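Local coordinates for periplasmic lipopolysaccharide transport protein LPTH (Pseudomonas aeruginosa, PDB 4UU4) that binds lipopolysaccharide and is required for carrying it across the periplasm from the inner to the outer membrane, at residues G53-T58 with N67-K72; T62-N67 with V82-K87; D122-I127 with E136-D141. One frame throughout, in Å; residues are numbered along the deposited sequence.

Contact 1 (G53-T58 with N67-K72)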
loop_
_atom_site.group_PDB
_atom_site.type_symbol
_atom_site.label_atom_id
_atom_site.label_comp_id
_atom_site.label_asym_id
_atom_site.label_seq_id
_atom_site.Cartn_x
_atom_site.Cartn_y
_atom_site.Cartn_z
ATOM N N GLY A 53 3.475 7.053 -14.660
ATOM C CA GLY A 53 2.950 6.356 -15.824
ATOM C C GLY A 53 2.788 4.856 -15.650
ATOM O O GLY A 53 3.715 4.094 -15.928
ATOM N N ASP A 54 1.604 4.435 -15.206
ATOM C CA ASP A 54 1.304 3.021 -14.968
ATOM C C ASP A 54 2.373 2.355 -14.114
ATOM O O ASP A 54 2.863 1.280 -14.450
ATOM C CB ASP A 54 1.158 2.249 -16.283
ATOM C CG ASP A 54 -0.094 2.618 -17.045
ATOM O OD1 ASP A 54 -1.203 2.334 -16.541
ATOM O OD2 ASP A 54 0.034 3.176 -18.160
ATOM N N VAL A 55 2.733 3.003 -13.014
ATOM C CA VAL A 55 3.807 2.527 -12.156
ATOM C C VAL A 55 3.462 1.212 -11.463
ATOM O O VAL A 55 2.390 1.070 -10.848
ATOM C CB VAL A 55 4.162 3.579 -11.104
ATOM C CG1 VAL A 55 5.491 3.248 -10.447
ATOM C CG2 VAL A 55 4.199 4.949 -11.748
ATOM N N VAL A 56 4.385 0.259 -11.586
ATOM C CA VAL A 56 4.293 -1.036 -10.926
ATOM C C VAL A 56 5.578 -1.316 -10.152
ATOM O O VAL A 56 6.630 -1.525 -10.745
ATOM C CB VAL A 56 4.112 -2.181 -11.943
ATOM C CG1 VAL A 56 3.792 -3.487 -11.223
ATOM C CG2 VAL A 56 3.031 -1.841 -12.947
ATOM N N VAL A 57 5.494 -1.323 -8.827
ATOM C CA VAL A 57 6.625 -1.725 -7.999
ATOM C C VAL A 57 6.363 -3.079 -7.335
ATOM O O VAL A 57 5.352 -3.269 -6.665
ATOM C CB VAL A 57 7.002 -0.637 -6.947
ATOM C CG1 VAL A 57 5.881 0.391 -6.783
ATOM C CG2 VAL A 57 7.400 -1.271 -5.611
ATOM N N THR A 58 7.266 -4.031 -7.544
ATOM C CA THR A 58 7.137 -5.345 -6.924
ATOM C C THR A 58 8.330 -5.681 -6.029
ATOM O O THR A 58 9.482 -5.414 -6.385
ATOM C CB THR A 58 6.960 -6.470 -7.972
ATOM O OG1 THR A 58 8.106 -6.519 -8.828
ATOM C CG2 THR A 58 5.706 -6.244 -8.811
ATOM N N ASN A 67 -0.587 5.758 -10.429
ATOM C CA ASN A 67 -0.265 6.743 -11.440
ATOM C C ASN A 67 1.061 7.388 -11.091
ATOM O O ASN A 67 1.897 7.629 -11.959
ATOM C CB ASN A 67 -1.356 7.804 -11.522
ATOM C CG ASN A 67 -2.693 7.218 -11.885
ATOM O OD1 ASN A 67 -3.715 7.543 -11.275
ATOM N ND2 ASN A 67 -2.698 6.337 -12.876
ATOM N N THR A 68 1.252 7.655 -9.802
ATOM C CA THR A 68 2.489 8.280 -9.358
ATOM C C THR A 68 3.001 7.658 -8.067
ATOM O O THR A 68 2.281 7.595 -7.062
ATOM C CB THR A 68 2.309 9.789 -9.143
ATOM O OG1 THR A 68 1.655 10.361 -10.282
ATOM C CG2 THR A 68 3.660 10.463 -8.922
ATOM N N VAL A 69 4.255 7.214 -8.096
ATOM C CA VAL A 69 4.861 6.571 -6.937
ATOM C C VAL A 69 6.146 7.269 -6.496
ATOM O O VAL A 69 7.008 7.571 -7.306
ATOM C CB VAL A 69 5.126 5.079 -7.213
ATOM C CG1 VAL A 69 5.839 4.428 -6.038
ATOM C CG2 VAL A 69 3.812 4.365 -7.491
ATOM N N THR A 70 6.263 7.540 -5.203
ATOM C CA THR A 70 7.477 8.131 -4.666
ATOM C C THR A 70 8.125 7.191 -3.658
ATOM O O THR A 70 7.458 6.699 -2.750
ATOM C CB THR A 70 7.198 9.475 -3.973
ATOM O OG1 THR A 70 6.571 10.374 -4.896
ATOM C CG2 THR A 70 8.498 10.089 -3.474
ATOM N N LEU A 71 9.423 6.941 -3.833
ATOM C CA LEU A 71 10.209 6.201 -2.854
ATOM C C LEU A 71 11.054 7.168 -2.051
ATOM O O LEU A 71 11.793 7.979 -2.621
ATOM C CB LEU A 71 11.139 5.199 -3.532
ATOM C CG LEU A 71 10.584 4.320 -4.646
ATOM C CD1 LEU A 71 11.595 3.251 -5.024
ATOM C CD2 LEU A 71 9.281 3.694 -4.239
ATOM N N LYS A 72 10.948 7.082 -0.729
ATOM C CA LYS A 72 11.829 7.858 0.131
ATOM C C LYS A 72 12.839 6.914 0.756
ATOM O O LYS A 72 12.478 5.832 1.212
ATOM C CB LYS A 72 11.035 8.591 1.209
ATOM C CG LYS A 72 10.011 9.570 0.653
ATOM C CD LYS A 72 9.217 10.233 1.768
ATOM C CE LYS A 72 8.211 11.243 1.226
ATOM N NZ LYS A 72 7.065 10.610 0.508
#

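Contact 2 (T62-N67 with V82-K87)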
loop_
_atom_site.group_PDB
_atom_site.type_symbol
_atom_site.label_atom_id
_atom_site.label_comp_id
_atom_site.label_asym_id
_atom_site.label_seq_id
_atom_site.Cartn_x
_atom_site.Cartn_y
_atom_site.Cartn_z
ATOM N N THR A 62 4.881 -8.893 -2.743
ATOM C CA THR A 62 4.261 -7.590 -2.572
ATOM C C THR A 62 4.179 -6.862 -3.910
ATOM O O THR A 62 5.074 -6.982 -4.749
ATOM C CB THR A 62 5.053 -6.746 -1.559
ATOM O OG1 THR A 62 5.044 -7.402 -0.284
ATOM C CG2 THR A 62 4.452 -5.365 -1.411
ATOM N N LYS A 63 3.100 -6.118 -4.121
ATOM C CA LYS A 63 2.963 -5.327 -5.336
ATOM C C LYS A 63 2.219 -4.020 -5.066
ATOM O O LYS A 63 1.209 -4.002 -4.369
ATOM C CB LYS A 63 2.266 -6.141 -6.432
ATOM C CG LYS A 63 2.216 -5.449 -7.782
ATOM C CD LYS A 63 1.736 -6.383 -8.877
ATOM C CE LYS A 63 0.276 -6.739 -8.706
ATOM N NZ LYS A 63 -0.225 -7.572 -9.834
ATOM N N LEU A 64 2.745 -2.928 -5.607
ATOM C CA LEU A 64 2.131 -1.615 -5.501
ATOM C C LEU A 64 1.938 -1.110 -6.916
ATOM O O LEU A 64 2.838 -1.227 -7.740
ATOM C CB LEU A 64 3.048 -0.653 -4.741
ATOM C CG LEU A 64 2.542 -0.034 -3.439
ATOM C CD1 LEU A 64 1.118 0.495 -3.598
ATOM C CD2 LEU A 64 2.636 -1.037 -2.303
ATOM N N THR A 65 0.762 -0.567 -7.212
ATOM C CA THR A 65 0.557 0.081 -8.503
ATOM C C THR A 65 0.082 1.507 -8.293
ATOM O O THR A 65 -0.288 1.885 -7.183
ATOM C CB THR A 65 -0.453 -0.666 -9.399
ATOM O OG1 THR A 65 -1.775 -0.506 -8.876
ATOM C CG2 THR A 65 -0.111 -2.144 -9.496
ATOM N N GLY A 66 0.113 2.307 -9.352
ATOM C CA GLY A 66 -0.369 3.673 -9.240
ATOM C C GLY A 66 -0.060 4.538 -10.442
ATOM O O GLY A 66 0.620 4.108 -11.368
ATOM N N ASN A 67 -0.587 5.758 -10.429
ATOM C CA ASN A 67 -0.265 6.743 -11.440
ATOM C C ASN A 67 1.061 7.388 -11.091
ATOM O O ASN A 67 1.897 7.629 -11.959
ATOM C CB ASN A 67 -1.356 7.804 -11.522
ATOM C CG ASN A 67 -2.693 7.218 -11.885
ATOM O OD1 ASN A 67 -3.715 7.543 -11.275
ATOM N ND2 ASN A 67 -2.698 6.337 -12.876
ATOM N N VAL A 82 7.173 3.785 0.561
ATOM C CA VAL A 82 6.769 3.835 -0.835
ATOM C C VAL A 82 5.342 4.366 -0.911
ATOM O O VAL A 82 4.400 3.659 -0.567
ATOM C CB VAL A 82 6.803 2.426 -1.462
ATOM C CG1 VAL A 82 6.310 2.461 -2.900
ATOM C CG2 VAL A 82 8.205 1.843 -1.378
ATOM N N THR A 83 5.174 5.606 -1.354
ATOM C CA THR A 83 3.840 6.187 -1.445
ATOM C C THR A 83 3.312 6.138 -2.874
ATOM O O THR A 83 3.926 6.682 -3.786
ATOM C CB THR A 83 3.815 7.644 -0.956
ATOM O OG1 THR A 83 4.370 7.719 0.360
ATOM C CG2 THR A 83 2.393 8.170 -0.929
ATOM N N SER A 84 2.167 5.483 -3.057
ATOM C CA SER A 84 1.508 5.405 -4.355
ATOM C C SER A 84 0.190 6.179 -4.392
ATOM O O SER A 84 -0.552 6.230 -3.403
ATOM C CB SER A 84 1.263 3.947 -4.750
ATOM O OG SER A 84 0.655 3.859 -6.029
ATOM N N VAL A 85 -0.086 6.772 -5.551
ATOM C CA VAL A 85 -1.322 7.509 -5.792
ATOM C C VAL A 85 -1.912 7.123 -7.147
ATOM O O VAL A 85 -1.218 7.167 -8.177
ATOM C CB VAL A 85 -1.083 9.036 -5.764
ATOM C CG1 VAL A 85 -2.252 9.776 -6.399
ATOM C CG2 VAL A 85 -0.829 9.517 -4.337
ATOM N N GLY A 86 -3.188 6.739 -7.132
ATOM C CA GLY A 86 -3.913 6.354 -8.333
ATOM C C GLY A 86 -5.419 6.530 -8.177
ATOM O O GLY A 86 -5.873 7.234 -7.274
ATOM N N LYS A 87 -6.194 5.901 -9.062
ATOM C CA LYS A 87 -7.656 5.930 -8.965
ATOM C C LYS A 87 -8.302 4.542 -9.069
ATOM O O LYS A 87 -8.957 4.240 -10.067
ATOM C CB LYS A 87 -8.255 6.819 -10.062
ATOM C CG LYS A 87 -7.387 7.978 -10.536
ATOM C CD LYS A 87 -7.621 9.236 -9.719
ATOM C CE LYS A 87 -7.009 10.447 -10.403
ATOM N NZ LYS A 87 -7.288 11.710 -9.668
#

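Contact 3 (D122-I127 with E136-D141)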
loop_
_atom_site.group_PDB
_atom_site.type_symbol
_atom_site.label_atom_id
_atom_site.label_comp_id
_atom_site.label_asym_id
_atom_site.label_seq_id
_atom_site.Cartn_x
_atom_site.Cartn_y
_atom_site.Cartn_z
ATOM N N ASP A 122 -8.420 7.360 2.050
ATOM C CA ASP A 122 -9.450 7.798 1.072
ATOM C C ASP A 122 -10.153 6.854 0.107
ATOM O O ASP A 122 -9.816 6.786 -1.070
ATOM C CB ASP A 122 -8.926 8.909 0.183
ATOM C CG ASP A 122 -9.981 9.959 -0.087
ATOM O OD1 ASP A 122 -11.162 9.702 0.212
ATOM O OD2 ASP A 122 -9.626 11.046 -0.599
ATOM N N GLN A 123 -11.163 6.164 0.613
ATOM C CA GLN A 123 -11.775 4.978 0.021
ATOM C C GLN A 123 -11.028 3.652 0.301
ATOM O O GLN A 123 -11.020 2.746 -0.528
ATOM C CB GLN A 123 -12.078 5.171 -1.450
ATOM C CG GLN A 123 -12.980 6.364 -1.664
ATOM C CD GLN A 123 -12.905 6.915 -3.065
ATOM O OE1 GLN A 123 -13.116 8.107 -3.283
ATOM N NE2 GLN A 123 -12.612 6.051 -4.028
ATOM N N ALA A 124 -10.435 3.565 1.487
ATOM C CA ALA A 124 -9.655 2.400 1.878
ATOM C C ALA A 124 -10.471 1.106 1.821
ATOM O O ALA A 124 -11.479 0.963 2.510
ATOM C CB ALA A 124 -9.077 2.606 3.268
ATOM N N LYS A 125 -10.029 0.166 0.991
ATOM C CA LYS A 125 -10.673 -1.135 0.904
ATOM C C LYS A 125 -9.630 -2.226 1.112
ATOM O O LYS A 125 -8.458 -2.024 0.822
ATOM C CB LYS A 125 -11.364 -1.304 -0.452
ATOM C CG LYS A 125 -12.449 -2.376 -0.485
ATOM C CD LYS A 125 -12.922 -2.653 -1.908
ATOM C CE LYS A 125 -13.319 -1.373 -2.636
ATOM N NZ LYS A 125 -13.620 -1.609 -4.081
ATOM N N VAL A 126 -10.054 -3.370 1.640
ATOM C CA VAL A 126 -9.182 -4.532 1.798
ATOM C C VAL A 126 -9.977 -5.807 1.566
ATOM O O VAL A 126 -10.974 -6.052 2.245
ATOM C CB VAL A 126 -8.563 -4.625 3.211
ATOM C CG1 VAL A 126 -7.813 -5.933 3.365
ATOM C CG2 VAL A 126 -7.636 -3.462 3.488
ATOM N N ILE A 127 -9.540 -6.623 0.615
ATOM C CA ILE A 127 -10.191 -7.901 0.378
ATOM C C ILE A 127 -9.303 -9.059 0.820
ATOM O O ILE A 127 -8.289 -9.356 0.180
ATOM C CB ILE A 127 -10.589 -8.079 -1.096
ATOM C CG1 ILE A 127 -11.340 -6.845 -1.599
ATOM C CG2 ILE A 127 -11.442 -9.321 -1.265
ATOM C CD1 ILE A 127 -11.628 -6.867 -3.086
ATOM N N GLU A 136 -12.478 4.914 5.883
ATOM C CA GLU A 136 -11.805 6.153 5.527
ATOM C C GLU A 136 -10.299 5.931 5.543
ATOM O O GLU A 136 -9.562 6.514 4.742
ATOM C CB GLU A 136 -12.173 7.266 6.511
ATOM C CG GLU A 136 -12.912 8.439 5.890
ATOM C CD GLU A 136 -13.146 9.563 6.882
ATOM O OE1 GLU A 136 -12.306 9.728 7.791
ATOM O OE2 GLU A 136 -14.170 10.275 6.757
ATOM N N LYS A 137 -9.848 5.084 6.461
ATOM C CA LYS A 137 -8.426 4.808 6.611
ATOM C C LYS A 137 -8.160 3.413 7.175
ATOM O O LYS A 137 -8.701 3.037 8.216
ATOM C CB LYS A 137 -7.781 5.876 7.495
ATOM C CG LYS A 137 -6.355 5.566 7.907
ATOM C CD LYS A 137 -5.789 6.655 8.787
ATOM C CE LYS A 137 -4.460 6.235 9.383
ATOM N NZ LYS A 137 -3.703 7.379 9.960
ATOM N N ILE A 138 -7.319 2.649 6.485
ATOM C CA ILE A 138 -7.002 1.292 6.914
ATOM C C ILE A 138 -5.500 1.064 7.055
ATOM O O ILE A 138 -4.754 1.208 6.100
ATOM C CB ILE A 138 -7.571 0.240 5.944
ATOM C CG1 ILE A 138 -9.097 0.278 5.946
ATOM C CG2 ILE A 138 -7.093 -1.143 6.328
ATOM C CD1 ILE A 138 -9.728 -0.774 5.068
ATOM N N VAL A 139 -5.065 0.703 8.255
ATOM C CA VAL A 139 -3.658 0.424 8.497
ATOM C C VAL A 139 -3.423 -1.084 8.532
ATOM O O VAL A 139 -4.153 -1.814 9.191
ATOM C CB VAL A 139 -3.184 1.071 9.805
ATOM C CG1 VAL A 139 -1.674 0.941 9.945
ATOM C CG2 VAL A 139 -3.599 2.529 9.838
ATOM N N TYR A 140 -2.402 -1.549 7.820
ATOM C CA TYR A 140 -2.165 -2.981 7.683
ATOM C C TYR A 140 -0.741 -3.406 8.038
ATOM O O TYR A 140 0.207 -3.131 7.298
ATOM C CB TYR A 140 -2.529 -3.444 6.269
ATOM C CG TYR A 140 -2.281 -4.912 6.013
ATOM C CD1 TYR A 140 -2.754 -5.881 6.885
ATOM C CD2 TYR A 140 -1.586 -5.331 4.891
ATOM C CE1 TYR A 140 -2.532 -7.222 6.650
ATOM C CE2 TYR A 140 -1.360 -6.669 4.647
ATOM C CZ TYR A 140 -1.832 -7.609 5.528
ATOM O OH TYR A 140 -1.602 -8.944 5.283
ATOM N N ASP A 141 -0.606 -4.072 9.179
ATOM C CA ASP A 141 0.648 -4.702 9.560
ATOM C C ASP A 141 0.810 -5.963 8.720
ATOM O O ASP A 141 -0.021 -6.860 8.781
ATOM C CB ASP A 141 0.634 -5.044 11.052
ATOM C CG ASP A 141 1.987 -5.505 11.568
ATOM O OD1 ASP A 141 2.608 -6.390 10.942
ATOM O OD2 ASP A 141 2.431 -4.977 12.609
#

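Contact 1 (G53-T58 with N67-K72)
V55 and V57 on one side and V69 on the other make up the apolar part of this contact, in which strands 55-58 and 68-72 face each other from the two sheets of the β-jellyroll. The strand axes come within 7.5 Å and run at 41°, so side chains rather than backbones bridge most of the gap. V55 meets V69 branch to branch. Its CG1, anti to the backbone N (chi1 -166°), lies 3.6 Å from V69 CG2, while V55 CG2 rests 3.5 Å from the carbonyl oxygen of N67. V69 in turn divides its methyls between two partners: CG2 goes to V55, and V69 CG1 reaches V57 CG1 at 4.1 Å, a looser touch two residues further along strand 55-58. V35 of strand 34-36 packs on V55 and V57, and V82 and S84 of strand 81-85 close on V69.

The polar part is a single backbone hydrogen bond at the end where both segments turn a corner. G53 N donates to N67 O over 3.2 Å, with an N-H...O angle of 159° and the donor in the carbonyl plane. Just there the chain enters strand 68-72 through a classic β bulge, N67 and T68 both facing V85 of strand 81-85.

The chemistry implies an apolar interior between the sheets, with one backbone hydrogen bond at the corner.

Contact 2 (T62-N67 with V82-K87)
Two hydrogen bonds, S84 to T65 and N67 to V85, make this a mainly polar contact at a corner of the β-jellyroll, where strand 62-66 of one sheet and strand 82-85 of the other draw together. The strand axes come within 6.0 Å at 42°, and the backbones are nearest at the glycine pair, with G66 CA 4.5 Å from G86 CA.

S84 reaches across from its strand to the backbone opposite. Its OG stands anti to the backbone N and donates to the carbonyl oxygen of T65; the modelled length from S84 OG to T65 O, 2.5 Å, is very short, and at this resolution the exact value carries little weight. The serine CB also meets an apolar neighbour, lying 3.6 Å from L64 CD1. Thus OG bonds to backbone while CB packs against L64, which also touches I109 and Y111 of strand 109-112. G66, without a side chain, lets its CA lie close beside the serine hydroxyl, G66 CA to S84 OG being 3.4 Å.

The second hydrogen bond runs from N67 N to V85 O, 2.7 Å long and bent to 136° at the hydrogen, with the donor tilted 26° from the carbonyl plane. Beyond it, N67 OD1 comes near G86 CA, and K87 CG is also close, 3.8 Å from the same N67 OD1.

Two strands converging on a corner, where a serine-to-backbone bond and a backbone-to-backbone bond join them, are consistent with the canonical β-jellyroll that LptH shares with the E. coli Lpt proteins.

Contact 3 (D122-I127 with E136-D141)
I138 of strand 137-141 projects toward A124 and V126 of strand 124-127, joining the two sheets of the β-jellyroll across its interior. The strand axes approach to 6.4 Å and make an angle of 46°.

Followed outward, the isoleucine passes from the alanine to the valine. CB already lies 3.9 Å from A124 CB. At the branch, CG1 is turned beside the backbone N and anti to the carbonyl carbon (chi1 -65°), which carries it closer still, 3.5 Å from A124 CB. The other branch, CG2, faces the valine instead and touches V126 CG2 at 3.7 Å. With chi2 extended, the tip CD1 runs on past the alanine methyl to 3.6 Å from A124 O, and it also lies 3.8 Å from V126 CG2. That one valine methyl therefore meets both the CG2 branch and the tip of I138. L120 of strand 117-121 touches both I138 and V126, while V147 and A149 of strand 147-150 pack on I138 as well, so the apolar layer extends beyond the pair.

At the other end of the contact, where the backbone bends at D122 and again at E136, the interaction becomes polar. The side chains of these two buried acids leave the backbone away from the opposing segment, and their carboxylates are well supplied with partners: D122 bonds to T158 and S159, and E136 forms a salt bridge with R151 and accepts the backbone N-H groups of A152 and R161. Between the two segments themselves the hydrogen bond is a weak one, from D122 N to E136 O, 3.0 Å long with an angle of 131° at the hydrogen.

Contacts 1 and 2 adjoin, their centres 5 Å apart, sharing N67 and interleaving along the chain. Strands 55-59 and 62-66 are antiparallel neighbours in one sheet, and strands 68-72 and 81-85 in the other, so the two contacts span the same pair of sheets side by side. Contact 3 comes later in the chain and joins those sheets again through strands 124-128 and 137-141; its centre is about 13 Å from that of contact 2 and about 19 Å from that of contact 1, across the middle of the chain. Sheet-to-sheet contacts thus recur along the jellyroll, the fold through which Lpt proteins are thought to bridge the periplasm.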